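Local coordinates for protein peptidase S15/CocE/NonD (PDB 4PF1) that acts as a serine aminopeptidase of the alpha/beta-hydrolase fold, probably cleaving residues from the amino-terminal end of peptides, at residues T67-E72 / Y212-T217; E72-R77 / I101-V106. All blocks are in the same frame, centred on the assembly; numbering follows the deposited sequence.

Interaction 1 of 2, residues T67-E72 / Y212-T217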
# COMPACT_ATOMS: atom_id res chain seq x y z
N THR A 67 26.67 -20.72 12.50
CA THR A 67 26.45 -19.68 11.49
C THR A 67 27.66 -18.77 11.18
O THR A 67 28.34 -18.32 12.09
CB THR A 67 25.25 -18.78 11.96
OG1 THR A 67 24.97 -17.79 10.98
CG2 THR A 67 25.49 -18.12 13.33
N PRO A 68 27.81 -18.35 9.89
CA PRO A 68 28.80 -17.31 9.58
C PRO A 68 28.11 -15.92 9.52
O PRO A 68 28.68 -14.98 8.95
CB PRO A 68 29.29 -17.73 8.20
CG PRO A 68 28.03 -18.32 7.55
CD PRO A 68 27.09 -18.77 8.67
N TYR A 69 26.87 -15.80 10.07
CA TYR A 69 26.06 -14.58 9.97
C TYR A 69 25.75 -13.91 11.32
O TYR A 69 24.65 -13.38 11.50
CB TYR A 69 24.73 -14.87 9.22
CG TYR A 69 24.92 -15.55 7.88
CD1 TYR A 69 25.68 -14.95 6.87
CD2 TYR A 69 24.31 -16.76 7.59
CE1 TYR A 69 25.87 -15.57 5.64
CE2 TYR A 69 24.49 -17.40 6.37
CZ TYR A 69 25.27 -16.80 5.39
OH TYR A 69 25.45 -17.41 4.17
N HIS A 70 26.75 -13.86 12.23
CA HIS A 70 26.67 -13.14 13.52
C HIS A 70 25.68 -13.80 14.50
O HIS A 70 24.52 -13.38 14.58
CB HIS A 70 26.31 -11.65 13.29
CG HIS A 70 26.83 -10.70 14.32
ND1 HIS A 70 27.52 -11.14 15.44
CD2 HIS A 70 26.77 -9.35 14.34
CE1 HIS A 70 27.83 -10.04 16.11
NE2 HIS A 70 27.41 -8.94 15.49
N ALA A 71 26.16 -14.80 15.27
CA ALA A 71 25.37 -15.53 16.27
C ALA A 71 24.68 -14.58 17.27
O ALA A 71 23.55 -14.85 17.67
CB ALA A 71 26.25 -16.51 17.02
N GLU A 72 25.36 -13.47 17.64
CA GLU A 72 24.83 -12.47 18.58
C GLU A 72 23.67 -11.68 17.96
O GLU A 72 22.81 -11.20 18.69
CB GLU A 72 25.95 -11.53 19.06
CG GLU A 72 26.59 -12.00 20.36
CD GLU A 72 27.92 -11.37 20.73
OE1 GLU A 72 27.96 -10.15 21.01
OE2 GLU A 72 28.92 -12.12 20.81
N TYR A 212 32.65 -10.50 -1.00
CA TYR A 212 33.18 -9.22 -0.52
C TYR A 212 32.75 -8.95 0.92
O TYR A 212 33.59 -8.72 1.77
CB TYR A 212 32.69 -8.07 -1.43
CG TYR A 212 33.37 -6.74 -1.20
CD1 TYR A 212 32.88 -5.84 -0.25
CD2 TYR A 212 34.45 -6.35 -1.98
CE1 TYR A 212 33.48 -4.60 -0.06
CE2 TYR A 212 35.06 -5.10 -1.80
CZ TYR A 212 34.57 -4.23 -0.84
OH TYR A 212 35.16 -3.01 -0.65
N ASN A 213 31.43 -9.00 1.20
CA ASN A 213 30.85 -8.73 2.52
C ASN A 213 31.33 -9.71 3.59
O ASN A 213 31.76 -9.28 4.65
CB ASN A 213 29.31 -8.73 2.44
CG ASN A 213 28.73 -7.58 1.66
OD1 ASN A 213 29.34 -6.53 1.52
ND2 ASN A 213 27.53 -7.76 1.12
N GLN A 214 31.28 -11.01 3.30
CA GLN A 214 31.68 -12.05 4.25
C GLN A 214 33.21 -12.22 4.39
O GLN A 214 33.65 -12.83 5.36
CB GLN A 214 31.07 -13.42 3.85
CG GLN A 214 29.53 -13.47 3.90
CD GLN A 214 28.98 -13.40 5.30
OE1 GLN A 214 28.33 -12.43 5.68
NE2 GLN A 214 29.23 -14.43 6.10
N GLU A 215 34.01 -11.74 3.41
CA GLU A 215 35.46 -12.00 3.47
C GLU A 215 36.38 -10.76 3.44
O GLU A 215 37.59 -10.94 3.60
CB GLU A 215 35.88 -12.96 2.36
CG GLU A 215 35.17 -14.30 2.44
CD GLU A 215 35.81 -15.40 1.63
OE1 GLU A 215 36.54 -15.08 0.66
OE2 GLU A 215 35.61 -16.58 1.98
N ALA A 216 35.85 -9.53 3.28
CA ALA A 216 36.72 -8.35 3.34
C ALA A 216 37.26 -8.20 4.78
O ALA A 216 38.46 -7.99 4.97
CB ALA A 216 35.98 -7.10 2.91
N THR A 217 36.37 -8.38 5.78
CA THR A 217 36.72 -8.33 7.21
C THR A 217 36.08 -9.50 7.96
O THR A 217 35.12 -10.11 7.48
CB THR A 217 36.28 -7.00 7.84
OG1 THR A 217 34.89 -6.78 7.58
CG2 THR A 217 37.11 -5.81 7.38
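The side-chain amide of Q214 reaches from helix 204-215 to the loop at P68 and Y69, and one hydrogen bond carries the polar part of the contact. Q214 NE2 donates to P68 O at 3.0 Å, with an N-H...O angle of 158°. The acceptor lies almost in the plane of the amide, but the donor stands well above the carbonyl plane of P68 and so misses the lone-pair directions. The bend of the Q214 chain at chi2 (-69°) swings the amide round to meet this carbonyl, while OE1 is held by N220 of the same chain, so both ends of the amide are engaged and its flip is fixed.

Strand 60-67 runs out into this loop at the C-terminal edge of the central sheet of the alpha/beta-hydrolase fold, whereas helix 204-215 comes later in the chain, beyond strand 178-184, so the bond ties the loop after strand 60-67 to helix 204-215. Within the loop an ST turn sets the backbone: Y69 N donates to T67 OG1 at 2.9 Å, and E163 gives that hydroxyl a second partner.

Van der Waals contact completes the junction. Y69 and Q214 cross at about a right angle, their ring and amide planes 54° apart, and Y69 CE1 comes within 3.6 Å of Q214 NE2. Q214 OE1 approaches the ring in its plane, at the edge, 3.8 Å from Y69 CD1. Over one face of the same ring sits P68 CG, 3.7 Å above the plane and centred, a proline-aromatic packing between neighbours in sequence. P68 CB also touches Q214 NE2, and the phenol oxygen of Y69 is hydrogen-bonded to Y210 of the same helix as Q214.

Interaction 2 of 2, residues E72-R77 / I101-V106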
# COMPACT_ATOMS: atom_id res chain seq x y z
N GLU A 72 25.36 -13.47 17.64
CA GLU A 72 24.83 -12.47 18.58
C GLU A 72 23.67 -11.68 17.96
O GLU A 72 22.81 -11.20 18.69
CB GLU A 72 25.95 -11.53 19.06
CG GLU A 72 26.59 -12.00 20.36
CD GLU A 72 27.92 -11.37 20.73
OE1 GLU A 72 27.96 -10.15 21.01
OE2 GLU A 72 28.92 -12.12 20.81
N ARG A 73 23.62 -11.57 16.61
CA ARG A 73 22.52 -10.90 15.92
C ARG A 73 21.41 -11.90 15.57
O ARG A 73 20.24 -11.56 15.68
CB ARG A 73 23.00 -10.15 14.67
CG ARG A 73 22.02 -9.07 14.21
CD ARG A 73 22.48 -8.33 12.97
NE ARG A 73 22.43 -9.16 11.77
CZ ARG A 73 23.48 -9.42 11.00
NH1 ARG A 73 24.68 -8.91 11.29
NH2 ARG A 73 23.35 -10.19 9.93
N ARG A 74 21.78 -13.15 15.19
CA ARG A 74 20.80 -14.22 14.90
C ARG A 74 19.92 -14.51 16.14
O ARG A 74 18.73 -14.77 16.00
CB ARG A 74 21.49 -15.52 14.43
CG ARG A 74 22.36 -15.38 13.16
CD ARG A 74 21.59 -15.44 11.86
NE ARG A 74 20.97 -16.74 11.65
CZ ARG A 74 19.66 -16.94 11.55
NH1 ARG A 74 18.81 -15.92 11.64
NH2 ARG A 74 19.18 -18.16 11.36
N THR A 75 20.53 -14.42 17.35
CA THR A 75 19.85 -14.64 18.64
C THR A 75 19.22 -13.35 19.19
O THR A 75 18.95 -13.26 20.39
CB THR A 75 20.83 -15.24 19.66
OG1 THR A 75 22.00 -14.43 19.72
CG2 THR A 75 21.18 -16.67 19.36
N LEU A 76 18.97 -12.36 18.31
CA LEU A 76 18.34 -11.11 18.68
C LEU A 76 17.46 -10.59 17.53
O LEU A 76 17.63 -9.45 17.08
CB LEU A 76 19.38 -10.05 19.13
CG LEU A 76 18.85 -8.93 20.03
CD1 LEU A 76 18.65 -9.42 21.47
CD2 LEU A 76 19.75 -7.72 19.98
N ARG A 77 16.50 -11.44 17.06
CA ARG A 77 15.53 -11.09 16.00
C ARG A 77 14.87 -9.74 16.37
O ARG A 77 14.82 -8.83 15.54
CB ARG A 77 14.47 -12.20 15.86
CG ARG A 77 13.71 -12.15 14.54
CD ARG A 77 12.43 -12.96 14.60
NE ARG A 77 11.46 -12.48 13.62
CZ ARG A 77 10.15 -12.69 13.70
NH1 ARG A 77 9.64 -13.39 14.70
NH2 ARG A 77 9.34 -12.20 12.77
N ILE A 101 18.45 -23.23 23.16
CA ILE A 101 18.78 -22.81 21.80
C ILE A 101 20.20 -22.23 21.79
O ILE A 101 20.50 -21.30 22.53
CB ILE A 101 17.73 -21.82 21.23
CG1 ILE A 101 16.31 -22.46 21.26
CG2 ILE A 101 18.10 -21.38 19.80
CD1 ILE A 101 15.20 -21.52 21.49
N VAL A 102 21.08 -22.83 20.96
CA VAL A 102 22.49 -22.44 20.89
C VAL A 102 22.87 -22.01 19.47
O VAL A 102 22.66 -22.76 18.52
CB VAL A 102 23.42 -23.59 21.41
CG1 VAL A 102 24.88 -23.20 21.29
CG2 VAL A 102 23.09 -23.98 22.84
N TYR A 103 23.48 -20.82 19.36
CA TYR A 103 24.01 -20.28 18.10
C TYR A 103 25.49 -20.02 18.27
O TYR A 103 25.90 -19.37 19.23
CB TYR A 103 23.27 -19.01 17.66
CG TYR A 103 22.05 -19.30 16.82
CD1 TYR A 103 20.89 -19.83 17.39
CD2 TYR A 103 22.05 -19.07 15.45
CE1 TYR A 103 19.78 -20.14 16.62
CE2 TYR A 103 20.94 -19.35 14.67
CZ TYR A 103 19.80 -19.89 15.25
OH TYR A 103 18.71 -20.19 14.49
N GLN A 104 26.30 -20.56 17.36
CA GLN A 104 27.74 -20.40 17.45
C GLN A 104 28.31 -19.78 16.19
O GLN A 104 27.96 -20.20 15.09
CB GLN A 104 28.41 -21.77 17.73
CG GLN A 104 29.94 -21.70 17.86
CD GLN A 104 30.56 -23.06 17.98
OE1 GLN A 104 30.59 -23.84 17.02
NE2 GLN A 104 31.11 -23.36 19.14
N ASP A 105 29.23 -18.81 16.35
CA ASP A 105 29.95 -18.23 15.22
C ASP A 105 30.93 -19.27 14.72
O ASP A 105 31.70 -19.82 15.52
CB ASP A 105 30.69 -16.94 15.61
CG ASP A 105 29.82 -15.71 15.87
OD1 ASP A 105 28.85 -15.50 15.11
OD2 ASP A 105 30.18 -14.91 16.76
N VAL A 106 30.87 -19.61 13.41
CA VAL A 106 31.81 -20.58 12.83
C VAL A 106 33.23 -19.99 12.89
O VAL A 106 33.38 -18.77 13.01
CB VAL A 106 31.44 -21.03 11.39
CG1 VAL A 106 30.09 -21.74 11.36
CG2 VAL A 106 31.47 -19.85 10.41
O HOH W 1 28.58 -12.87 17.31
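The end of the short helix 71-74 and the turn after it lie against strand 100-105, closest in backbone at T75 and Y103, whose CA atoms are 7.0 Å apart. From the strand, Y103 presents its ring to R74 and T75, and the two meet different parts of it. R74 CB rests 3.7 Å from Y103 CD2. Bends at chi2 (-82°) and chi3 (-65°) then fold the arginine back along that ring, bringing NH2 within 3.8 Å of Y103 OH, with the guanidinium and ring planes nearly perpendicular. The charge itself is met by a salt bridge to E163, and the phenol oxygen is hydrogen-bonded to N91. T75 uses its methyl: CG2 packs 3.6 Å from Y103 CB and also touches CD1, while its hydroxyl turns to the carbonyl of A71, one helical turn back. A leucine in place of Y103 would probably leave N91 without its phenol partner and open a gap beside the aliphatic part of R74.

Nearer the helix start the link is through water, which accepts from E72 N at 3.3 Å and donates to D105 OD2 at 2.7 Å. E72 OE2 and D105 OD2 stand 5.1 Å apart, and N48 bonds to both, which probably eases their like charges. Strand 100-105 pairs with both 46-54 and 60-67, and the helix, with the turn after it, packs over I50 as well as Y103: a short helix laid on one face of the central sheet of an alpha/beta-hydrolase.

Overall arrangement
Interactions 1 and 2 share E72 and helix 71-74, and their centres lie 12 Å apart. They are joined directly: A71 N of 67-72 is 2.8 Å from D105 OD1 of 101-106, a probable hydrogen bond at the helix start, and T67 N reaches Q104 O at 2.9 Å between adjacent strands. E163, on the helix that follows S161, serves both contacts, bonding to T67 and R74. S161, H328 and D295 have the geometry of a Ser-His-Asp triad and are probably the catalytic residues; the side chain of Y69 lies near them without touching, and is about 4 Å from a bound glycerol, probably from the crystallisation liquor, which is consistent with interaction 1 bordering the active-site pocket.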